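Local structure of GphF (Cystobacter violaceus, 6MFC) at residues Cys40-Arg45 against Asn118-Val123; Trp70-Glu75 against His126-Leu131; Arg86-Ala91 against Leu104-Gly109; Asn148-Ser153 against Ile214-Leu219. The protein adopts the GNAT acetyltransferase fold and probably acts as a decarboxylase that prepares the starter unit in the initiation of polyketide biosynthesis. All blocks are in the same frame, centred on the assembly; numbering follows the deposited sequence.

Contact 1 of 4, residues Cys40-Arg45 against Asn118-Val123; sequences CALEAR and NVDPAV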
loop_
_atom_site.group_PDB
_atom_site.type_symbol
_atom_site.label_atom_id
_atom_site.label_comp_id
_atom_site.label_asym_id
_atom_site.label_seq_id
_atom_site.Cartn_x
_atom_site.Cartn_y
_atom_site.Cartn_z
ATOM N N CYS A 40 -7.941 -3.929 13.114
ATOM C CA CYS A 40 -8.892 -2.826 13.033
ATOM C C CYS A 40 -8.439 -1.648 13.885
ATOM O O CYS A 40 -8.594 -0.488 13.484
ATOM C CB CYS A 40 -10.281 -3.295 13.463
ATOM S SG CYS A 40 -11.048 -4.493 12.348
ATOM N N ALA A 41 -7.881 -1.928 15.067
ATOM C CA ALA A 41 -7.379 -0.858 15.924
ATOM C C ALA A 41 -6.215 -0.130 15.268
ATOM O O ALA A 41 -6.145 1.105 15.304
ATOM C CB ALA A 41 -6.964 -1.427 17.280
ATOM N N LEU A 42 -5.286 -0.878 14.669
ATOM C CA LEU A 42 -4.196 -0.250 13.931
ATOM C C LEU A 42 -4.728 0.547 12.748
ATOM O O LEU A 42 -4.203 1.619 12.422
ATOM C CB LEU A 42 -3.203 -1.312 13.460
ATOM C CG LEU A 42 -2.048 -0.806 12.596
ATOM C CD1 LEU A 42 -1.147 0.123 13.398
ATOM C CD2 LEU A 42 -1.257 -1.966 12.017
ATOM N N GLU A 43 -5.778 0.041 12.099
ATOM C CA GLU A 43 -6.364 0.745 10.963
ATOM C C GLU A 43 -6.970 2.077 11.390
ATOM O O GLU A 43 -6.919 3.057 10.638
ATOM C CB GLU A 43 -7.419 -0.137 10.292
ATOM C CG GLU A 43 -7.991 0.421 8.999
ATOM C CD GLU A 43 -7.097 0.165 7.801
ATOM O OE1 GLU A 43 -5.944 -0.278 7.993
ATOM O OE2 GLU A 43 -7.554 0.401 6.665
ATOM N N ALA A 44 -7.539 2.134 12.596
ATOM C CA ALA A 44 -8.188 3.362 13.043
ATOM C C ALA A 44 -7.174 4.433 13.424
ATOM O O ALA A 44 -7.454 5.628 13.278
ATOM C CB ALA A 44 -9.119 3.068 14.217
ATOM N N ARG A 45 -6.002 4.030 13.917
ATOM C CA ARG A 45 -4.962 4.993 14.257
ATOM C C ARG A 45 -4.241 5.519 13.022
ATOM O O ARG A 45 -3.784 6.667 13.022
ATOM C CB ARG A 45 -3.951 4.364 15.218
ATOM C CG ARG A 45 -4.494 4.103 16.608
ATOM C CD ARG A 45 -3.502 3.316 17.450
ATOM N NE ARG A 45 -3.283 3.933 18.754
ATOM C CZ ARG A 45 -2.251 4.719 19.044
ATOM N NH1 ARG A 45 -1.334 4.980 18.123
ATOM N NH2 ARG A 45 -2.132 5.241 20.257
ATOM N N ASN A 118 0.434 -0.394 6.935
ATOM C CA ASN A 118 0.147 0.516 8.035
ATOM C C ASN A 118 1.210 0.371 9.112
ATOM O O ASN A 118 1.598 -0.749 9.464
ATOM C CB ASN A 118 -1.238 0.245 8.627
ATOM C CG ASN A 118 -2.348 0.414 7.613
ATOM O OD1 ASN A 118 -2.261 1.249 6.713
ATOM N ND2 ASN A 118 -3.405 -0.380 7.754
ATOM N N VAL A 119 1.686 1.504 9.620
ATOM C CA VAL A 119 2.572 1.553 10.774
ATOM C C VAL A 119 1.985 2.555 11.756
ATOM O O VAL A 119 1.580 3.653 11.357
ATOM C CB VAL A 119 4.010 1.944 10.387
ATOM C CG1 VAL A 119 4.910 1.918 11.614
ATOM C CG2 VAL A 119 4.542 1.012 9.309
ATOM N N ASP A 120 1.926 2.171 13.029
ATOM C CA ASP A 120 1.293 3.011 14.038
ATOM C C ASP A 120 1.973 4.376 14.077
ATOM O O ASP A 120 3.209 4.447 14.083
ATOM C CB ASP A 120 1.365 2.336 15.408
ATOM C CG ASP A 120 0.467 3.000 16.440
ATOM O OD1 ASP A 120 0.654 4.202 16.724
ATOM O OD2 ASP A 120 -0.434 2.316 16.969
ATOM N N PRO A 121 1.212 5.474 14.084
ATOM C CA PRO A 121 1.840 6.806 14.106
ATOM C C PRO A 121 2.713 7.057 15.324
ATOM O O PRO A 121 3.553 7.963 15.285
ATOM C CB PRO A 121 0.639 7.761 14.077
ATOM C CG PRO A 121 -0.461 6.964 13.455
ATOM C CD PRO A 121 -0.250 5.553 13.923
ATOM N N ALA A 122 2.546 6.290 16.402
ATOM C CA ALA A 122 3.364 6.469 17.593
ATOM C C ALA A 122 4.735 5.816 17.482
ATOM O O ALA A 122 5.581 6.044 18.352
ATOM C CB ALA A 122 2.634 5.919 18.820
ATOM N N VAL A 123 4.977 5.017 16.442
ATOM C CA VAL A 123 6.248 4.314 16.293
ATOM C C VAL A 123 6.893 4.698 14.967
ATOM O O VAL A 123 7.482 3.855 14.283
ATOM C CB VAL A 123 6.055 2.789 16.388
ATOM C CG1 VAL A 123 7.316 2.122 16.915
ATOM C CG2 VAL A 123 4.860 2.449 17.266
HETATM O O HOH W 1 -5.090 -1.155 5.217
#
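Helix 36-46 packs against the end of strand 111-119, where the chain leaves the central sheet for the loop that, in the GNAT fold, leads to the cofactor-binding helix. L42, E43 and R45 of the helix meet N118, D120 and P121. L42 swings its CG anti to the backbone N (chi1 176°) and forks over the strand end: CD1 rests 3.7 Å from D120 N, CD2 4.0 Å from N118 CB. Farther along, E43 OE1 comes within 2.6 Å of N118 ND2, the carboxylate and amide planes being turned well away from one another. A water accepts from the same ND2 at 3.1 Å. The remaining oxygens have other partners, since E43 OE2 accepts from the backbone N of A53 and N118 OD1 from the indole NE1 of W47. R45, bent at its third torsion, makes a salt bridge from NH1 to D120 OD1 (2.6 Å), the oxygen lying at the guanidinium edge. The guanidinium and carboxylate planes are 40° apart, and NH1 lies near both oxygens, closer to OD1. D120 OD1 also takes the A122 N-H on its anti lone pair (2.8 Å, 168°), which makes an Asx turn. P121 CG lies 3.4 Å from R45 O. The two bonds on OD1 probably restrict the rotation of the D120 carboxylate, and the salt bridge ties the first bend of the loop to the helix.

Contact 2 of 4, residues Trp70-Glu75 against His126-Leu131; sequences WVLLHE and HDFGSL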
loop_
_atom_site.group_PDB
_atom_site.type_symbol
_atom_site.label_atom_id
_atom_site.label_comp_id
_atom_site.label_asym_id
_atom_site.label_seq_id
_atom_site.Cartn_x
_atom_site.Cartn_y
_atom_site.Cartn_z
ATOM N N TRP A 70 1.378 -9.899 6.755
ATOM C CA TRP A 70 2.274 -9.956 7.899
ATOM C C TRP A 70 1.927 -8.864 8.900
ATOM O O TRP A 70 1.368 -7.823 8.546
ATOM C CB TRP A 70 3.742 -9.803 7.483
ATOM C CG TRP A 70 4.245 -10.909 6.619
ATOM C CD1 TRP A 70 4.941 -12.011 7.020
ATOM C CD2 TRP A 70 4.097 -11.021 5.200
ATOM N NE1 TRP A 70 5.236 -12.804 5.938
ATOM C CE2 TRP A 70 4.728 -12.218 4.809
ATOM C CE3 TRP A 70 3.493 -10.224 4.222
ATOM C CZ2 TRP A 70 4.771 -12.639 3.481
ATOM C CZ3 TRP A 70 3.537 -10.643 2.906
ATOM C CH2 TRP A 70 4.170 -11.839 2.547
ATOM N N VAL A 71 2.274 -9.116 10.159
ATOM C CA VAL A 71 2.151 -8.133 11.224
ATOM C C VAL A 71 3.520 -7.939 11.856
ATOM O O VAL A 71 4.348 -8.856 11.889
ATOM C CB VAL A 71 1.111 -8.547 12.288
ATOM C CG1 VAL A 71 -0.284 -8.582 11.684
ATOM C CG2 VAL A 71 1.472 -9.898 12.884
ATOM N N LEU A 72 3.763 -6.728 12.347
ATOM C CA LEU A 72 4.984 -6.399 13.066
ATOM C C LEU A 72 4.643 -6.145 14.527
ATOM O O LEU A 72 3.758 -5.338 14.831
ATOM C CB LEU A 72 5.676 -5.178 12.455
ATOM C CG LEU A 72 6.892 -4.623 13.201
ATOM C CD1 LEU A 72 7.896 -5.720 13.519
ATOM C CD2 LEU A 72 7.550 -3.530 12.384
ATOM N N LEU A 73 5.341 -6.837 15.422
ATOM C CA LEU A 73 5.071 -6.767 16.850
ATOM C C LEU A 73 6.137 -5.933 17.547
ATOM O O LEU A 73 7.335 -6.178 17.378
ATOM C CB LEU A 73 5.022 -8.168 17.463
ATOM C CG LEU A 73 3.961 -9.117 16.910
ATOM C CD1 LEU A 73 3.973 -10.421 17.681
ATOM C CD2 LEU A 73 2.594 -8.470 16.971
ATOM N N HIS A 74 5.694 -4.953 18.330
ATOM C CA HIS A 74 6.581 -4.154 19.166
ATOM C C HIS A 74 5.931 -4.006 20.532
ATOM O O HIS A 74 4.800 -3.519 20.629
ATOM C CB HIS A 74 6.857 -2.783 18.543
ATOM C CG HIS A 74 7.829 -1.951 19.321
ATOM N ND1 HIS A 74 9.170 -2.254 19.400
ATOM C CD2 HIS A 74 7.651 -0.829 20.056
ATOM C CE1 HIS A 74 9.779 -1.353 20.152
ATOM N NE2 HIS A 74 8.880 -0.478 20.561
ATOM N N GLU A 75 6.642 -4.434 21.576
ATOM C CA GLU A 75 6.115 -4.439 22.941
ATOM C C GLU A 75 4.848 -5.288 23.034
ATOM O O GLU A 75 3.906 -4.960 23.758
ATOM C CB GLU A 75 5.863 -3.016 23.446
ATOM C CG GLU A 75 7.070 -2.091 23.349
ATOM C CD GLU A 75 8.117 -2.377 24.408
ATOM O OE1 GLU A 75 7.779 -3.022 25.423
ATOM O OE2 GLU A 75 9.280 -1.956 24.226
ATOM N N HIS A 126 10.947 4.695 14.771
ATOM C CA HIS A 126 11.614 3.407 14.648
ATOM C C HIS A 126 11.879 3.007 13.205
ATOM O O HIS A 126 12.553 1.996 12.978
ATOM C CB HIS A 126 10.785 2.316 15.331
ATOM C CG HIS A 126 10.932 2.287 16.819
ATOM N ND1 HIS A 126 10.398 3.257 17.640
ATOM C CD2 HIS A 126 11.556 1.406 17.636
ATOM C CE1 HIS A 126 10.684 2.972 18.898
ATOM N NE2 HIS A 126 11.387 1.854 18.923
ATOM N N ASP A 127 11.369 3.769 12.233
ATOM C CA ASP A 127 11.528 3.458 10.812
ATOM C C ASP A 127 11.011 2.057 10.488
ATOM O O ASP A 127 11.574 1.344 9.655
ATOM C CB ASP A 127 12.984 3.620 10.366
ATOM C CG ASP A 127 13.461 5.059 10.447
ATOM O OD1 ASP A 127 12.691 5.914 10.934
ATOM O OD2 ASP A 127 14.602 5.336 10.023
ATOM N N PHE A 128 9.927 1.659 11.159
ATOM C CA PHE A 128 9.326 0.355 10.907
ATOM C C PHE A 128 8.687 0.266 9.528
ATOM O O PHE A 128 8.523 -0.842 9.004
ATOM C CB PHE A 128 8.281 0.040 11.979
ATOM C CG PHE A 128 8.863 -0.478 13.263
ATOM C CD1 PHE A 128 10.123 -1.052 13.290
ATOM C CD2 PHE A 128 8.141 -0.401 14.445
ATOM C CE1 PHE A 128 10.657 -1.535 14.474
ATOM C CE2 PHE A 128 8.670 -0.882 15.628
ATOM C CZ PHE A 128 9.927 -1.448 15.642
ATOM N N GLY A 129 8.318 1.402 8.933
ATOM C CA GLY A 129 7.703 1.372 7.614
ATOM C C GLY A 129 8.621 0.789 6.559
ATOM O O GLY A 129 8.228 -0.092 5.791
ATOM N N SER A 130 9.864 1.274 6.509
ATOM C CA SER A 130 10.833 0.740 5.562
ATOM C C SER A 130 11.195 -0.706 5.866
ATOM O O SER A 130 11.623 -1.428 4.959
ATOM C CB SER A 130 12.093 1.604 5.557
ATOM O OG SER A 130 12.724 1.586 6.825
ATOM N N LEU A 131 11.036 -1.145 7.115
ATOM C CA LEU A 131 11.329 -2.535 7.450
ATOM C C LEU A 131 10.283 -3.471 6.858
ATOM O O LEU A 131 10.622 -4.497 6.258
ATOM C CB LEU A 131 11.410 -2.707 8.966
ATOM C CG LEU A 131 11.653 -4.139 9.448
ATOM C CD1 LEU A 131 12.965 -4.677 8.901
ATOM C CD2 LEU A 131 11.631 -4.217 10.966
#
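The N-terminal end of helix 128-140, which in GNAT proteins follows the loop of the cofactor pyrophosphate, faces strand 70-74 through F128, packed against L72 and H74. L72 carries CG opposite its backbone N (chi1 174°), which sends CD2 over one face of the F128 ring as a CH-pi contact, 3.8 Å from the centroid and 25° off the normal. The methyl sits nearer the root of the ring than its middle, at 3.4 Å from F128 CG. The opposite face is covered by H126 CB, placed over the ring centre, so the phenyl lies between a methyl from the sheet and the methylene of its own loop. The sequence around it, R124 to G129, resembles the R/Q-x-x-G-x-G/A signature of the family; D127 stands at the first glycine position and has a positive phi. H74 comes to the ring's edge: F128 CZ is 3.9 Å from H74 ND1, and the phenyl edge points at the imidazole face in an offset edge-to-face pair whose centroids are 5.5 Å apart. H126 completes the aromatic cluster, its NE2 3.8 Å from H74 CE1, with the two imidazoles inclined at 60°. One turn along the helix, L131 CD2 touches L72 CD2 at 4.4 Å, while S130 OG donates to D127 O. V79 of the neighbouring strand and V123 extend the apolar surroundings of F128.

Contact 3 of 4, residues Arg86-Ala91 against Leu104-Gly109; sequences RIAGPA and LHDPSG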
loop_
_atom_site.group_PDB
_atom_site.type_symbol
_atom_site.label_atom_id
_atom_site.label_comp_id
_atom_site.label_asym_id
_atom_site.label_seq_id
_atom_site.Cartn_x
_atom_site.Cartn_y
_atom_site.Cartn_z
ATOM N N ARG A 86 -2.014 -11.899 -4.789
ATOM C CA ARG A 86 -1.332 -12.211 -6.038
ATOM C C ARG A 86 -2.289 -11.978 -7.201
ATOM O O ARG A 86 -3.372 -12.572 -7.247
ATOM C CB ARG A 86 -0.830 -13.654 -6.021
ATOM C CG ARG A 86 0.170 -13.991 -7.109
ATOM C CD ARG A 86 0.898 -15.283 -6.781
ATOM N NE ARG A 86 1.961 -15.577 -7.736
ATOM C CZ ARG A 86 2.893 -16.505 -7.550
ATOM N NH1 ARG A 86 2.899 -17.229 -6.439
ATOM N NH2 ARG A 86 3.824 -16.707 -8.471
ATOM N N ILE A 87 -1.898 -11.106 -8.128
ATOM C CA ILE A 87 -2.724 -10.807 -9.294
ATOM C C ILE A 87 -1.953 -11.157 -10.559
ATOM O O ILE A 87 -0.807 -11.615 -10.495
ATOM C CB ILE A 87 -3.171 -9.334 -9.304
ATOM C CG1 ILE A 87 -1.978 -8.411 -9.543
ATOM C CG2 ILE A 87 -3.863 -8.976 -7.998
ATOM C CD1 ILE A 87 -2.332 -6.939 -9.529
ATOM N N ALA A 88 -2.578 -10.939 -11.719
ATOM C CA ALA A 88 -1.974 -11.337 -12.986
ATOM C C ALA A 88 -0.667 -10.591 -13.236
ATOM O O ALA A 88 0.389 -11.205 -13.429
ATOM C CB ALA A 88 -2.961 -11.100 -14.131
ATOM N N GLY A 89 -0.721 -9.262 -13.239
ATOM C CA GLY A 89 0.455 -8.457 -13.461
ATOM C C GLY A 89 0.201 -6.986 -13.202
ATOM O O GLY A 89 -0.880 -6.587 -12.761
ATOM N N PRO A 90 1.208 -6.149 -13.466
ATOM C CA PRO A 90 1.021 -4.700 -13.274
ATOM C C PRO A 90 -0.063 -4.108 -14.158
ATOM O O PRO A 90 -0.678 -3.103 -13.778
ATOM C CB PRO A 90 2.402 -4.121 -13.612
ATOM C CG PRO A 90 3.353 -5.264 -13.431
ATOM C CD PRO A 90 2.591 -6.486 -13.839
ATOM N N ALA A 91 -0.318 -4.698 -15.327
ATOM C CA ALA A 91 -1.342 -4.172 -16.220
ATOM C C ALA A 91 -2.752 -4.419 -15.700
ATOM O O ALA A 91 -3.692 -3.763 -16.158
ATOM C CB ALA A 91 -1.188 -4.784 -17.613
ATOM N N LEU A 104 -9.313 -9.146 -8.742
ATOM C CA LEU A 104 -8.029 -9.263 -9.420
ATOM C C LEU A 104 -7.209 -10.454 -8.943
ATOM O O LEU A 104 -6.173 -10.747 -9.550
ATOM C CB LEU A 104 -7.205 -7.986 -9.226
ATOM C CG LEU A 104 -7.804 -6.660 -9.696
ATOM C CD1 LEU A 104 -6.790 -5.535 -9.534
ATOM C CD2 LEU A 104 -8.278 -6.760 -11.135
ATOM N N HIS A 105 -7.642 -11.137 -7.886
ATOM C CA HIS A 105 -6.834 -12.188 -7.282
ATOM C C HIS A 105 -6.571 -13.313 -8.274
ATOM O O HIS A 105 -7.503 -13.974 -8.743
ATOM C CB HIS A 105 -7.529 -12.732 -6.035
ATOM C CG HIS A 105 -6.707 -13.723 -5.271
ATOM N ND1 HIS A 105 -7.264 -14.706 -4.483
ATOM C CD2 HIS A 105 -5.365 -13.879 -5.176
ATOM C CE1 HIS A 105 -6.301 -15.427 -3.937
ATOM N NE2 HIS A 105 -5.140 -14.946 -4.340
ATOM N N ASP A 106 -5.296 -13.526 -8.590
ATOM C CA ASP A 106 -4.864 -14.608 -9.472
ATOM C C ASP A 106 -3.748 -15.372 -8.773
ATOM O O ASP A 106 -2.593 -14.909 -8.754
ATOM C CB ASP A 106 -4.396 -14.070 -10.820
ATOM C CG ASP A 106 -3.997 -15.173 -11.785
ATOM O OD1 ASP A 106 -4.333 -16.349 -11.526
ATOM O OD2 ASP A 106 -3.343 -14.862 -12.803
ATOM N N PRO A 107 -4.045 -16.534 -8.185
ATOM C CA PRO A 107 -2.993 -17.298 -7.491
ATOM C C PRO A 107 -1.847 -17.720 -8.392
ATOM O O PRO A 107 -0.738 -17.947 -7.892
ATOM C CB PRO A 107 -3.749 -18.515 -6.942
ATOM C CG PRO A 107 -5.176 -18.070 -6.860
ATOM C CD PRO A 107 -5.374 -17.146 -8.022
ATOM N N SER A 108 -2.073 -17.835 -9.699
ATOM C CA SER A 108 -1.023 -18.188 -10.645
ATOM C C SER A 108 -0.370 -16.967 -11.279
ATOM O O SER A 108 0.422 -17.119 -12.214
ATOM C CB SER A 108 -1.586 -19.101 -11.738
ATOM O OG SER A 108 -2.591 -18.443 -12.488
ATOM N N GLY A 109 -0.681 -15.769 -10.794
ATOM C CA GLY A 109 -0.140 -14.562 -11.379
ATOM C C GLY A 109 1.337 -14.378 -11.088
ATOM O O GLY A 109 1.931 -15.031 -10.228
#
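R86 and I87, at the end of strand 77-87, are met by the loop D106-G109, which leads back into strand 111-119. Two hydrogen bonds carry the contact. D106 N donates to R86 O, a bond whose modelled length of 2.5 Å is short enough to be read with caution. In return R86 NE donates to G109 O at 2.6 Å, with NH2 adding a weak second bond to the same oxygen. The arginine reaches it because its chain is extended from CG to NE, with CG opposite the backbone nitrogen (chi1 -166°). P107 O lies over one face of the guanidinium, whereas G109 O is near its edge; NH2 also donates to P144 O outside the loop, and the backbone N of R86 donates to E65 OE1.

Bonds within the loop give it shape. G109 N donates to D106 O, closing a type I turn, and D106 OD1 receives both S108 N and S108 OG (2.9 Å) from one face of the carboxylate, the former as an Asx turn.

Two C-H...O contacts accompany them: G109 CA-H points at I87 O (3.1 Å), and the edge of the H105 ring brings CD2 to 3.2 Å from R86 O.

Apolar contact is limited to I87 CG2 against L104 CB (3.7 Å), the two side chains lying side by side and pointing the same way.

The loop is thus held largely by backbone carbonyls. One arginine serves two of its own chain's carbonyl oxygens, G109 O and P144 O, so its positive charge is probably eased by the carbonyl dipoles.

Contact 4 of 4, residues Asn148-Ser153 against Ile214-Leu219; sequences NVVGVS and IVIHAL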
loop_
_atom_site.group_PDB
_atom_site.type_symbol
_atom_site.label_atom_id
_atom_site.label_comp_id
_atom_site.label_asym_id
_atom_site.label_seq_id
_atom_site.Cartn_x
_atom_site.Cartn_y
_atom_site.Cartn_z
ATOM N N ASN A 148 7.005 -8.936 -9.814
ATOM C CA ASN A 148 6.930 -7.542 -9.404
ATOM C C ASN A 148 6.059 -7.418 -8.165
ATOM O O ASN A 148 5.120 -8.193 -7.963
ATOM C CB ASN A 148 6.368 -6.649 -10.517
ATOM C CG ASN A 148 7.262 -6.602 -11.735
ATOM O OD1 ASN A 148 8.158 -5.764 -11.828
ATOM N ND2 ASN A 148 7.021 -7.502 -12.682
ATOM N N VAL A 149 6.387 -6.432 -7.338
ATOM C CA VAL A 149 5.547 -6.006 -6.227
ATOM C C VAL A 149 4.998 -4.639 -6.601
ATOM O O VAL A 149 5.750 -3.661 -6.686
ATOM C CB VAL A 149 6.320 -5.954 -4.903
ATOM C CG1 VAL A 149 5.406 -5.501 -3.771
ATOM C CG2 VAL A 149 6.932 -7.308 -4.594
ATOM N N VAL A 150 3.694 -4.563 -6.848
ATOM C CA VAL A 150 3.067 -3.332 -7.302
ATOM C C VAL A 150 2.008 -2.912 -6.290
ATOM O O VAL A 150 1.657 -3.654 -5.372
ATOM C CB VAL A 150 2.456 -3.472 -8.708
ATOM C CG1 VAL A 150 3.469 -4.080 -9.670
ATOM C CG2 VAL A 150 1.199 -4.309 -8.647
ATOM N N GLY A 151 1.500 -1.699 -6.475
ATOM C CA GLY A 151 0.472 -1.163 -5.603
ATOM C C GLY A 151 0.016 0.185 -6.112
ATOM O O GLY A 151 0.652 0.799 -6.972
ATOM N N VAL A 152 -1.107 0.634 -5.568
ATOM C CA VAL A 152 -1.680 1.932 -5.896
ATOM C C VAL A 152 -1.442 2.836 -4.693
ATOM O O VAL A 152 -2.179 2.782 -3.702
ATOM C CB VAL A 152 -3.168 1.835 -6.249
ATOM C CG1 VAL A 152 -3.733 3.213 -6.542
ATOM C CG2 VAL A 152 -3.366 0.912 -7.441
ATOM N N SER A 153 -0.407 3.666 -4.775
ATOM C CA SER A 153 -0.044 4.558 -3.683
ATOM C C SER A 153 -0.903 5.822 -3.745
ATOM O O SER A 153 -1.900 5.893 -4.468
ATOM C CB SER A 153 1.449 4.873 -3.735
ATOM O OG SER A 153 1.826 5.749 -2.688
ATOM N N ILE A 214 0.122 4.269 -9.477
ATOM C CA ILE A 214 0.630 2.903 -9.561
ATOM C C ILE A 214 2.145 2.929 -9.399
ATOM O O ILE A 214 2.855 3.556 -10.191
ATOM C CB ILE A 214 0.231 2.245 -10.889
ATOM C CG1 ILE A 214 -1.290 2.150 -11.007
ATOM C CG2 ILE A 214 0.865 0.866 -11.012
ATOM C CD1 ILE A 214 -1.759 1.544 -12.310
ATOM N N VAL A 215 2.641 2.250 -8.369
ATOM C CA VAL A 215 4.072 2.066 -8.159
ATOM C C VAL A 215 4.412 0.614 -8.464
ATOM O O VAL A 215 3.610 -0.295 -8.223
ATOM C CB VAL A 215 4.499 2.450 -6.725
ATOM C CG1 VAL A 215 4.230 3.923 -6.470
ATOM C CG2 VAL A 215 3.773 1.596 -5.699
ATOM N N ILE A 216 5.603 0.397 -9.016
ATOM C CA ILE A 216 6.045 -0.933 -9.424
ATOM C C ILE A 216 7.435 -1.175 -8.855
ATOM O O ILE A 216 8.376 -0.436 -9.171
ATOM C CB ILE A 216 6.055 -1.098 -10.954
ATOM C CG1 ILE A 216 4.656 -0.872 -11.530
ATOM C CG2 ILE A 216 6.568 -2.478 -11.332
ATOM C CD1 ILE A 216 4.593 -1.000 -13.034
ATOM N N HIS A 217 7.565 -2.208 -8.024
ATOM C CA HIS A 217 8.856 -2.634 -7.483
ATOM C C HIS A 217 9.333 -3.828 -8.302
ATOM O O HIS A 217 8.944 -4.968 -8.039
ATOM C CB HIS A 217 8.748 -2.996 -6.005
ATOM C CG HIS A 217 8.551 -1.823 -5.096
ATOM N ND1 HIS A 217 9.603 -1.144 -4.518
ATOM C CD2 HIS A 217 7.424 -1.220 -4.649
ATOM C CE1 HIS A 217 9.131 -0.170 -3.760
ATOM N NE2 HIS A 217 7.812 -0.194 -3.824
ATOM N N ALA A 218 10.169 -3.563 -9.302
ATOM C CA ALA A 218 10.798 -4.648 -10.041
ATOM C C ALA A 218 11.669 -5.478 -9.106
ATOM O O ALA A 218 12.257 -4.966 -8.151
ATOM C CB ALA A 218 11.634 -4.098 -11.197
ATOM N N LEU A 219 11.745 -6.780 -9.384
ATOM C CA LEU A 219 12.449 -7.704 -8.507
ATOM C C LEU A 219 13.724 -8.277 -9.107
ATOM O O LEU A 219 14.527 -8.854 -8.366
ATOM C CB LEU A 219 11.526 -8.861 -8.100
ATOM C CG LEU A 219 10.279 -8.482 -7.298
ATOM C CD1 LEU A 219 9.576 -9.725 -6.782
ATOM C CD2 LEU A 219 10.630 -7.546 -6.152
#
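V150 and I216 make the central side-chain pair between strands 148-153 and 214-218, which run antiparallel at 167°. V150 CG1 settles against the fork of I216, 3.9 Å from both CG1 and CG2, in a non-hydrogen-bonded pair whose side chains lie side by side. I216 CG2 is a bump shared by two neighbours, for it also meets N148 OD1 at 3.7 Å; N148 in turn lays that oxygen against A218 CA. At the far end of this face V152 faces I214 more loosely.

The other face is shaped by a glycine. G151 has no side chain, and V215 spreads over it: with chi1 at -62°, CG1 lies opposite the carbonyl carbon and CG2 between the backbone N and that carbon, and CG2 reaches 3.5 Å from G151 O, while CG1 meets S153 CB at 4.0 Å. Next along, H217 turns the edge of its ring toward V149 O, and its NE2 is hydrogen-bonded to H187 ND1. L219, just past the strand, brings CD2 to 4.0 Å from V149 CG2, and L137 and A140 of helix 128-140 close over V149.

The backbones are joined by two reciprocal pairs of bonds, V149 with H217 and G151 with V215; V149 N to H217 O is nearly straight at 172°.

On its other side, strand 148-153 runs parallel to strand 111-119. Placing the late strand 212-218 between 148-153 and the preceding 193-198 gives the 1-2-3-4-5-7-6 order that is the hallmark of the GNAT sheet.

In the fold
From the N terminus, helix 36-46 opens contact 1, strand 70-74 opens contact 2, and contact 3 joins the end of strand 77-87 to the loop before strand 111-119. It is therefore nested inside both larger loops. Contact 1 closes at 118-123 and contact 2 at 126-131, so these two cross; they also touch, V119 packing on G129. Contact 4 follows in series, spanning 148-153 to 214-219 and bringing the last strand of the chain back beside strand 148-153. Contacts 1 and 3 lie on opposite sides of the chain's centre, with centres about 28 Å apart, whereas contacts 3 and 4 meet where P90 packs on V150 and I216. All four reach the same mixed sheet.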